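Long-range contacts in protection of telomeres protein 1 (Schizosaccharomyces pombe, PDB 1QZG), which binds single-stranded telomeric DNA of consensus GGTTAC through its N-terminal OB-fold domain, protects the 3' overhang and regulates telomerase: residues Phe48-Asp53 and Gly104-Leu109; Lys52-Ser57 and Pro98-Val103; Val68-Leu73 and Gly84-Leu89. One frame throughout, in Å; residues are numbered along the deposited sequence.

Interaction 1 of 3, residues Phe48-Asp53 and Gly104-Leu109; sequences FGIVKD and GQPLLL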
loop_
_atom_site.group_PDB
_atom_site.type_symbol
_atom_site.label_atom_id
_atom_site.label_comp_id
_atom_site.label_asym_id
_atom_site.label_seq_id
_atom_site.Cartn_x
_atom_site.Cartn_y
_atom_site.Cartn_z
ATOM N N PHE C 48 1.023 -2.441 -4.034
ATOM C CA PHE C 48 -0.036 -3.305 -3.548
ATOM C C PHE C 48 0.611 -4.125 -2.452
ATOM O O PHE C 48 1.443 -4.997 -2.722
ATOM C CB PHE C 48 -0.523 -4.203 -4.691
ATOM C CG PHE C 48 -1.932 -4.712 -4.523
ATOM C CD1 PHE C 48 -2.665 -5.108 -5.638
ATOM C CD2 PHE C 48 -2.520 -4.810 -3.263
ATOM C CE1 PHE C 48 -3.964 -5.598 -5.503
ATOM C CE2 PHE C 48 -3.817 -5.297 -3.118
ATOM C CZ PHE C 48 -4.540 -5.692 -4.244
ATOM N N GLY C 49 0.248 -3.833 -1.212
ATOM C CA GLY C 49 0.834 -4.555 -0.102
ATOM C C GLY C 49 -0.108 -4.660 1.072
ATOM O O GLY C 49 -1.308 -4.423 0.948
ATOM N N ILE C 50 0.445 -5.036 2.213
ATOM C CA ILE C 50 -0.330 -5.169 3.429
ATOM C C ILE C 50 0.124 -4.048 4.336
ATOM O O ILE C 50 1.317 -3.747 4.410
ATOM C CB ILE C 50 -0.043 -6.504 4.139
ATOM C CG1 ILE C 50 -0.529 -7.676 3.283
ATOM C CG2 ILE C 50 -0.695 -6.506 5.507
ATOM C CD1 ILE C 50 -2.032 -7.707 3.066
ATOM N N VAL C 51 -0.819 -3.419 5.024
ATOM C CA VAL C 51 -0.458 -2.347 5.929
ATOM C C VAL C 51 0.184 -2.977 7.152
ATOM O O VAL C 51 -0.470 -3.706 7.896
ATOM C CB VAL C 51 -1.688 -1.538 6.353
ATOM C CG1 VAL C 51 -1.314 -0.580 7.490
ATOM C CG2 VAL C 51 -2.209 -0.762 5.155
ATOM N N LYS C 52 1.471 -2.709 7.350
ATOM C CA LYS C 52 2.181 -3.269 8.489
ATOM C C LYS C 52 2.175 -2.297 9.666
ATOM O O LYS C 52 2.412 -2.687 10.800
ATOM C CB LYS C 52 3.614 -3.641 8.087
ATOM C CG LYS C 52 4.174 -4.775 8.922
ATOM C CD LYS C 52 5.021 -5.747 8.109
ATOM C CE LYS C 52 5.398 -6.957 8.969
ATOM N NZ LYS C 52 6.344 -7.903 8.295
ATOM N N ASP C 53 1.906 -1.027 9.381
ATOM C CA ASP C 53 1.804 0.005 10.409
ATOM C C ASP C 53 1.232 1.242 9.738
ATOM O O ASP C 53 1.322 1.390 8.523
ATOM C CB ASP C 53 3.161 0.324 11.037
ATOM C CG ASP C 53 3.027 1.051 12.371
ATOM O OD1 ASP C 53 1.880 1.253 12.851
ATOM O OD2 ASP C 53 4.072 1.417 12.947
ATOM N N GLY C 104 -2.633 -5.295 8.652
ATOM C CA GLY C 104 -3.113 -6.501 8.000
ATOM C C GLY C 104 -4.002 -6.217 6.802
ATOM O O GLY C 104 -4.241 -7.100 5.981
ATOM N N GLN C 105 -4.504 -4.990 6.690
ATOM C CA GLN C 105 -5.367 -4.647 5.562
ATOM C C GLN C 105 -4.606 -4.480 4.255
ATOM O O GLN C 105 -3.577 -3.812 4.210
ATOM C CB GLN C 105 -6.131 -3.344 5.824
ATOM C CG GLN C 105 -7.172 -3.421 6.934
ATOM C CD GLN C 105 -8.019 -2.154 7.011
ATOM O OE1 GLN C 105 -8.780 -1.844 6.093
ATOM N NE2 GLN C 105 -7.883 -1.417 8.100
ATOM N N PRO C 106 -5.100 -5.108 3.176
ATOM C CA PRO C 106 -4.445 -4.989 1.873
ATOM C C PRO C 106 -4.722 -3.574 1.367
ATOM O O PRO C 106 -5.840 -3.066 1.496
ATOM C CB PRO C 106 -5.148 -6.050 1.029
ATOM C CG PRO C 106 -5.527 -7.095 2.055
ATOM C CD PRO C 106 -6.041 -6.241 3.187
ATOM N N LEU C 107 -3.698 -2.934 0.818
ATOM C CA LEU C 107 -3.830 -1.584 0.292
ATOM C C LEU C 107 -3.146 -1.459 -1.056
ATOM O O LEU C 107 -1.959 -1.775 -1.191
ATOM C CB LEU C 107 -3.200 -0.569 1.246
ATOM C CG LEU C 107 -3.162 0.888 0.749
ATOM C CD1 LEU C 107 -4.601 1.452 0.616
ATOM C CD2 LEU C 107 -2.373 1.720 1.723
ATOM N N LEU C 108 -3.902 -0.988 -2.041
ATOM C CA LEU C 108 -3.399 -0.763 -3.385
ATOM C C LEU C 108 -3.265 0.753 -3.584
ATOM O O LEU C 108 -4.231 1.501 -3.395
ATOM C CB LEU C 108 -4.382 -1.342 -4.409
ATOM C CG LEU C 108 -4.030 -1.305 -5.896
ATOM C CD1 LEU C 108 -5.037 -2.169 -6.671
ATOM C CD2 LEU C 108 -4.051 0.129 -6.411
ATOM N N LEU C 109 -2.071 1.204 -3.959
ATOM C CA LEU C 109 -1.828 2.627 -4.182
ATOM C C LEU C 109 -1.446 2.896 -5.627
ATOM O O LEU C 109 -0.580 2.221 -6.197
ATOM C CB LEU C 109 -0.722 3.135 -3.254
ATOM C CG LEU C 109 -1.065 3.145 -1.760
ATOM C CD1 LEU C 109 0.216 3.282 -0.920
ATOM C CD2 LEU C 109 -2.014 4.329 -1.477
#
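Phe48 and Leu108 face each other as a non-hydrogen-bonded antiparallel pair, and the leucine lies over one face of the phenyl ring. Leu108 CB sits above the ring centre, 4.0 Å from the centroid of the Phe48 ring, in a CH-pi contact only 7° off the ring normal. Further out, Leu108 CD1 is 3.8 Å from Phe48 CE1. With chi1 at -156°, CG of Phe48 lies roughly opposite the backbone N, and the ring comes to lie against Leu108. Pro106 CB stands at the ring edge.

Ile50 and Pro106 follow on the same sheet face and run side by side. The second torsion of Ile50 (chi2 -64°) bends CD1 to 3.7 Å from Pro106 CG. The other branch, Ile50 CG2, presses tightly on Gly104 CA at 3.5 Å. Leu107 projects to the opposite face, where Val51 CG2 touches its CB at 4.0 Å.

The backbones hold this register. Gly49 and Leu107 exchange two hydrogen bonds, the shorter from Leu107 N to Gly49 O at 2.8 Å. Val51 N then bonds Gln105 O, while Gly104 N bonds Val51 O at 2.8 Å. With glycine in its first position, this pattern fits a G1 beta bulge. The backbone angles of Gly104 would jam a side chain against the carbonyl O before it.

Trp134 and Phe163 add rings around Phe48, and Leu167 and Trp171 of helix 158-175 pack on Ile50. The contact thus joins the long strand 43-59 to strand 106-109 in the buried interior of the OB-fold domain, away from the DNA. The side-chain contacts are apolar, so backbone bonds set the pairing and hydrocarbon packing fills its faces.

Interaction 2 of 3, residues Lys52-Ser57 and Pro98-Val103; sequences KDFTPS and PVIKQV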
loop_
_atom_site.group_PDB
_atom_site.type_symbol
_atom_site.label_atom_id
_atom_site.label_comp_id
_atom_site.label_asym_id
_atom_site.label_seq_id
_atom_site.Cartn_x
_atom_site.Cartn_y
_atom_site.Cartn_z
ATOM N N LYS C 52 1.471 -2.709 7.350
ATOM C CA LYS C 52 2.181 -3.269 8.489
ATOM C C LYS C 52 2.175 -2.297 9.666
ATOM O O LYS C 52 2.412 -2.687 10.800
ATOM C CB LYS C 52 3.614 -3.641 8.087
ATOM C CG LYS C 52 4.174 -4.775 8.922
ATOM C CD LYS C 52 5.021 -5.747 8.109
ATOM C CE LYS C 52 5.398 -6.957 8.969
ATOM N NZ LYS C 52 6.344 -7.903 8.295
ATOM N N ASP C 53 1.906 -1.027 9.381
ATOM C CA ASP C 53 1.804 0.005 10.409
ATOM C C ASP C 53 1.232 1.242 9.738
ATOM O O ASP C 53 1.322 1.390 8.523
ATOM C CB ASP C 53 3.161 0.324 11.037
ATOM C CG ASP C 53 3.027 1.051 12.371
ATOM O OD1 ASP C 53 1.880 1.253 12.851
ATOM O OD2 ASP C 53 4.072 1.417 12.947
ATOM N N PHE C 54 0.650 2.137 10.524
ATOM C CA PHE C 54 0.038 3.322 9.955
ATOM C C PHE C 54 -0.145 4.393 11.013
ATOM O O PHE C 54 -0.005 4.132 12.208
ATOM C CB PHE C 54 -1.329 2.950 9.371
ATOM C CG PHE C 54 -2.340 2.527 10.420
ATOM C CD1 PHE C 54 -3.316 3.419 10.866
ATOM C CD2 PHE C 54 -2.309 1.247 10.962
ATOM C CE1 PHE C 54 -4.247 3.035 11.835
ATOM C CE2 PHE C 54 -3.230 0.852 11.930
ATOM C CZ PHE C 54 -4.205 1.753 12.367
ATOM N N THR C 55 -0.450 5.603 10.554
ATOM C CA THR C 55 -0.701 6.737 11.430
ATOM C C THR C 55 -2.006 7.348 10.929
ATOM O O THR C 55 -2.117 7.714 9.758
ATOM C CB THR C 55 0.425 7.793 11.337
ATOM O OG1 THR C 55 1.676 7.184 11.673
ATOM C CG2 THR C 55 0.167 8.939 12.308
ATOM N N PRO C 56 -3.021 7.443 11.803
ATOM C CA PRO C 56 -4.327 8.012 11.436
ATOM C C PRO C 56 -4.180 9.394 10.799
ATOM O O PRO C 56 -3.288 10.158 11.162
ATOM C CB PRO C 56 -5.066 8.067 12.770
ATOM C CG PRO C 56 -4.493 6.874 13.512
ATOM C CD PRO C 56 -3.016 6.999 13.210
ATOM N N SER C 57 -5.065 9.703 9.858
ATOM C CA SER C 57 -5.043 10.982 9.156
ATOM C C SER C 57 -5.122 12.176 10.101
ATOM O O SER C 57 -5.787 12.116 11.125
ATOM C CB SER C 57 -6.224 11.054 8.186
ATOM O OG SER C 57 -6.483 9.789 7.595
ATOM N N PRO C 98 -7.013 7.324 2.764
ATOM C CA PRO C 98 -7.454 6.004 3.201
ATOM C C PRO C 98 -7.705 6.037 4.697
ATOM O O PRO C 98 -6.916 6.606 5.447
ATOM C CB PRO C 98 -6.257 5.106 2.867
ATOM C CG PRO C 98 -5.691 5.744 1.646
ATOM C CD PRO C 98 -5.765 7.230 1.982
ATOM N N VAL C 99 -8.810 5.443 5.126
ATOM C CA VAL C 99 -9.125 5.376 6.539
ATOM C C VAL C 99 -8.794 3.941 6.910
ATOM O O VAL C 99 -9.556 3.019 6.631
ATOM C CB VAL C 99 -10.617 5.657 6.821
ATOM C CG1 VAL C 99 -10.913 5.416 8.293
ATOM C CG2 VAL C 99 -10.953 7.090 6.439
ATOM N N ILE C 100 -7.632 3.760 7.522
ATOM C CA ILE C 100 -7.170 2.440 7.900
ATOM C C ILE C 100 -7.551 2.112 9.318
ATOM O O ILE C 100 -7.395 2.935 10.220
ATOM C CB ILE C 100 -5.652 2.361 7.726
ATOM C CG1 ILE C 100 -5.325 2.581 6.243
ATOM C CG2 ILE C 100 -5.126 1.023 8.241
ATOM C CD1 ILE C 100 -3.885 2.890 5.964
ATOM N N LYS C 101 -8.045 0.901 9.533
ATOM C CA LYS C 101 -8.438 0.554 10.878
ATOM C C LYS C 101 -7.445 -0.339 11.603
ATOM O O LYS C 101 -7.295 -0.233 12.814
ATOM C CB LYS C 101 -9.824 -0.079 10.879
ATOM C CG LYS C 101 -10.458 -0.037 12.253
ATOM C CD LYS C 101 -11.904 -0.461 12.215
ATOM C CE LYS C 101 -12.226 -1.235 13.475
ATOM N NZ LYS C 101 -13.650 -1.618 13.565
ATOM N N GLN C 102 -6.765 -1.219 10.877
ATOM C CA GLN C 102 -5.794 -2.081 11.530
ATOM C C GLN C 102 -4.760 -2.660 10.585
ATOM O O GLN C 102 -4.971 -2.758 9.377
ATOM C CB GLN C 102 -6.493 -3.245 12.253
ATOM C CG GLN C 102 -7.131 -4.272 11.326
ATOM C CD GLN C 102 -7.754 -5.445 12.077
ATOM O OE1 GLN C 102 -7.185 -6.538 12.133
ATOM N NE2 GLN C 102 -8.924 -5.216 12.664
ATOM N N VAL C 103 -3.635 -3.041 11.173
ATOM C CA VAL C 103 -2.532 -3.667 10.463
ATOM C C VAL C 103 -3.092 -4.955 9.852
ATOM O O VAL C 103 -3.938 -5.620 10.459
ATOM C CB VAL C 103 -1.392 -3.996 11.462
ATOM C CG1 VAL C 103 -0.484 -5.063 10.901
ATOM C CG2 VAL C 103 -0.590 -2.726 11.759
#
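Phe54 points its side chain at the loop 98-103 and lies against Ile100. Ile100 CG2 stands over the ring centre, 3.8 Å from the centroid of the Phe54 ring, as a CH-pi contact 10° off the normal. The ring and the isoleucine reach past one another from their own backbones. Phe54 CG is tucked between the backbone N and the carbonyl carbon (chi1 66°), which sets the ring under this methyl. The outer ring carbons run along the loop backbone. Phe54 CE1 is 3.5 Å from Ile100 O, CZ is 3.7 Å from Lys101 O, and CE2 lies 3.9 Å from Gln102 CA.

Val103 is the other main contributor from the loop. Its CG2 packs closely on the strand backbone, 3.2 Å from Lys52 O, and its CG1 also touches Lys52. On the strand side, Phe54 N donates to Asp53 OD1 at 2.8 Å, meeting the carboxylate from above its plane. Ile100 also touches Val71 of strand 67-74, so the loop lies over two neighbouring strands.

Were Phe54 an alanine, the Ile100 methyl would probably lose its aromatic partner and a gap would open beside the loop backbone. No hydrogen bond crosses between the two segments. The irregular loop is therefore held to strand 43-59, at the surface of the domain, by van der Waals packing of side chains on each other and on backbone carbonyls.

Interaction 3 of 3, residues Val68-Leu73 and Gly84-Leu89; sequences VTTVYL and GLQIHL. With TMP (thymidine-5'-phosphate), chain E; nucleotides of chain A.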
loop_
_atom_site.group_PDB
_atom_site.type_symbol
_atom_site.label_atom_id
_atom_site.label_comp_id
_atom_site.label_asym_id
_atom_site.label_seq_id
_atom_site.Cartn_x
_atom_site.Cartn_y
_atom_site.Cartn_z
ATOM N N VAL C 68 -2.516 14.444 6.069
ATOM C CA VAL C 68 -1.511 13.403 5.871
ATOM C C VAL C 68 -1.757 12.141 6.674
ATOM O O VAL C 68 -2.273 12.195 7.791
ATOM C CB VAL C 68 -0.088 13.969 6.190
ATOM C CG1 VAL C 68 -0.040 14.466 7.631
ATOM C CG2 VAL C 68 0.996 12.922 5.958
ATOM N N THR C 69 -1.380 11.024 6.076
ATOM C CA THR C 69 -1.487 9.737 6.718
ATOM C C THR C 69 -0.234 8.988 6.288
ATOM O O THR C 69 0.214 9.108 5.144
ATOM C CB THR C 69 -2.756 8.967 6.282
ATOM O OG1 THR C 69 -2.896 7.797 7.101
ATOM C CG2 THR C 69 -2.664 8.564 4.820
ATOM N N THR C 70 0.335 8.200 7.192
ATOM C CA THR C 70 1.535 7.434 6.893
ATOM C C THR C 70 1.187 5.972 6.977
ATOM O O THR C 70 0.458 5.540 7.871
ATOM C CB THR C 70 2.670 7.785 7.841
ATOM O OG1 THR C 70 2.980 9.182 7.735
ATOM C CG2 THR C 70 3.902 6.959 7.510
ATOM N N VAL C 71 1.717 5.178 6.055
ATOM C CA VAL C 71 1.504 3.742 6.070
ATOM C C VAL C 71 2.835 3.077 5.762
ATOM O O VAL C 71 3.662 3.614 5.017
ATOM C CB VAL C 71 0.480 3.285 5.003
ATOM C CG1 VAL C 71 -0.839 4.023 5.194
ATOM C CG2 VAL C 71 1.009 3.514 3.591
ATOM N N TYR C 72 3.019 1.895 6.321
ATOM C CA TYR C 72 4.174 1.092 6.052
ATOM C C TYR C 72 3.637 -0.098 5.316
ATOM O O TYR C 72 2.873 -0.879 5.887
ATOM C CB TYR C 72 4.890 0.687 7.354
ATOM C CG TYR C 72 5.729 1.796 7.946
ATOM C CD1 TYR C 72 5.146 2.834 8.672
ATOM C CD2 TYR C 72 7.112 1.819 7.751
ATOM C CE1 TYR C 72 5.924 3.871 9.192
ATOM C CE2 TYR C 72 7.897 2.854 8.266
ATOM C CZ TYR C 72 7.296 3.873 8.982
ATOM O OH TYR C 72 8.071 4.900 9.478
ATOM N N LEU C 73 4.025 -0.243 4.051
ATOM C CA LEU C 73 3.532 -1.329 3.220
ATOM C C LEU C 73 4.511 -2.475 3.147
ATOM O O LEU C 73 5.714 -2.293 3.004
ATOM C CB LEU C 73 3.254 -0.872 1.789
ATOM C CG LEU C 73 1.860 -0.319 1.446
ATOM C CD1 LEU C 73 1.661 -0.242 -0.053
ATOM C CD2 LEU C 73 0.776 -1.175 2.082
ATOM N N GLY C 84 8.615 -2.585 6.266
ATOM C CA GLY C 84 8.337 -2.245 4.890
ATOM C C GLY C 84 8.718 -0.813 4.470
ATOM O O GLY C 84 9.484 -0.099 5.108
ATOM N N LEU C 85 8.113 -0.451 3.362
ATOM C CA LEU C 85 8.283 0.839 2.729
ATOM C C LEU C 85 7.411 1.906 3.387
ATOM O O LEU C 85 6.188 1.770 3.424
ATOM C CB LEU C 85 7.971 0.734 1.228
ATOM C CG LEU C 85 8.104 2.012 0.389
ATOM C CD1 LEU C 85 9.555 2.412 0.263
ATOM C CD2 LEU C 85 7.481 1.823 -0.987
ATOM N N GLN C 86 8.052 2.957 3.912
ATOM C CA GLN C 86 7.324 4.056 4.535
ATOM C C GLN C 86 6.750 4.937 3.434
ATOM O O GLN C 86 7.472 5.388 2.544
ATOM C CB GLN C 86 8.247 4.910 5.413
ATOM C CG GLN C 86 7.569 6.163 5.954
ATOM C CD GLN C 86 8.538 7.107 6.659
ATOM O OE1 GLN C 86 8.382 7.403 7.842
ATOM N NE2 GLN C 86 9.541 7.582 5.928
ATOM N N ILE C 87 5.443 5.231 3.513
ATOM C CA ILE C 87 4.780 6.045 2.515
ATOM C C ILE C 87 3.932 7.127 3.176
ATOM O O ILE C 87 3.126 6.841 4.063
ATOM C CB ILE C 87 3.850 5.185 1.615
ATOM C CG1 ILE C 87 4.658 4.034 1.021
ATOM C CG2 ILE C 87 3.214 6.014 0.512
ATOM C CD1 ILE C 87 3.831 2.846 0.573
ATOM N N HIS C 88 4.143 8.371 2.737
ATOM C CA HIS C 88 3.327 9.464 3.247
ATOM C C HIS C 88 2.298 9.794 2.189
ATOM O O HIS C 88 2.653 10.073 1.038
ATOM C CB HIS C 88 4.169 10.712 3.523
ATOM C CG HIS C 88 5.159 10.537 4.627
ATOM N ND1 HIS C 88 4.788 10.196 5.909
ATOM C CD2 HIS C 88 6.509 10.639 4.639
ATOM C CE1 HIS C 88 5.865 10.091 6.663
ATOM N NE2 HIS C 88 6.924 10.355 5.919
ATOM N N LEU C 89 1.043 9.689 2.631
ATOM C CA LEU C 89 -0.046 10.017 1.721
ATOM C C LEU C 89 -0.585 11.399 2.074
ATOM O O LEU C 89 -0.947 11.624 3.228
ATOM C CB LEU C 89 -1.139 8.969 1.839
ATOM C CG LEU C 89 -0.660 7.557 1.523
ATOM C CD1 LEU C 89 -1.729 6.523 1.837
ATOM C CD2 LEU C 89 -0.232 7.470 0.070
HETATM C "C1'" TMP E . 9.968 13.075 10.012
HETATM N N1 TMP E . 10.221 13.331 8.592
HETATM C C2 TMP E . 9.859 12.389 7.659
HETATM O O2 TMP E . 9.331 11.329 7.951
HETATM N N3 TMP E . 10.143 12.736 6.361
HETATM C C4 TMP E . 10.736 13.903 5.914
HETATM O O4 TMP E . 10.947 14.064 4.715
HETATM C C5 TMP E . 11.075 14.853 6.949
HETATM C C5M TMP E . 11.702 16.156 6.564
HETATM C C6 TMP E . 10.806 14.519 8.216
ATOM P P DA A 5 4.053 18.471 9.780
ATOM O OP1 DA A 5 3.052 19.122 10.658
ATOM O OP2 DA A 5 5.476 18.484 10.150
ATOM O "O5'" DA A 5 3.591 16.974 9.515
ATOM C "C5'" DA A 5 4.371 15.881 9.948
ATOM C "C4'" DA A 5 3.887 14.617 9.283
ATOM O "O4'" DA A 5 4.236 14.660 7.879
ATOM C "C3'" DA A 5 4.574 13.375 9.829
ATOM O "O3'" DA A 5 3.738 12.248 9.634
ATOM C "C2'" DA A 5 5.814 13.260 8.962
ATOM C "C1'" DA A 5 5.423 13.909 7.640
ATOM N N9 DA A 5 6.443 14.850 7.173
ATOM C C8 DA A 5 7.065 15.817 7.923
ATOM N N7 DA A 5 7.913 16.549 7.248
ATOM C C5 DA A 5 7.854 16.028 5.964
ATOM C C6 DA A 5 8.504 16.383 4.768
ATOM N N6 DA A 5 9.369 17.398 4.659
ATOM N N1 DA A 5 8.225 15.654 3.667
ATOM C C2 DA A 5 7.346 14.649 3.769
ATOM N N3 DA A 5 6.662 14.231 4.827
ATOM C C4 DA A 5 6.962 14.970 5.907
#
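Strands 68-73 and 85-89 run antiparallel, 160° between their directions, with six backbone hydrogen bonds pairing Thr69 with Leu89, Val71 with Ile87 and Leu73 with Leu85. On one face Thr70 and His88 lie side by side. Thr70 OG1 meets the imidazole edge in the ring plane and is hydrogen-bonded to His88 ND1 at 2.8 Å. This bond is likely to limit ring rotation. The other nitrogen, His88 NE2, donates a longer bond to O2 of thymidine-5'-phosphate (3.3 Å, 141°). Deoxyadenosine DA5 of chain A lies over one ring face, toward the rim, its N3 3.6 Å from His88 CD2. Thr70 is thus a second-shell partner of a side chain that contacts the bound thymine.

Further along this face, Gln86 CA lies over the Tyr72 ring, 4.2 Å from its centroid. The other face is mostly apolar, though Thr69 OG1 bonds Thr55 O. Leu73 CD1 meets Ile87 CD1 at 3.8 Å, and Thr69 CG2 presses on Leu89 CB at a tight 3.4 Å.

The hairpin sits between strand 43-59, bonded to the 68-73 side, and strand 120-126, parallel beside 85-91, whose Gln122 touches His88. Leu109 of strand 106-109 packs on Leu73, Ile87 and Leu89.

Along the chain, strand 43-59 comes first and supplies one partner to interactions 1 and 2, which share Lys52 and Asp53. Interaction 3 then closes the short loop of the hairpin 67-74 and 85-91. Interaction 2 closes a larger loop when the chain reaches 98-103, and interaction 1 closes another at 104-109. Interaction 3 is nested inside both of these loops. Interactions 1 and 2 start from the same stretch, and 2 closes at the earlier partner. Strand 43-59 meets the hairpin through probable hydrogen bonds from Lys52 N to Tyr72 O and from Tyr72 N to Asp53 O. The hairpin and strand 106-109 thus join strand 43-59 in one sheet, and interaction 2 holds loop 98-103 against it.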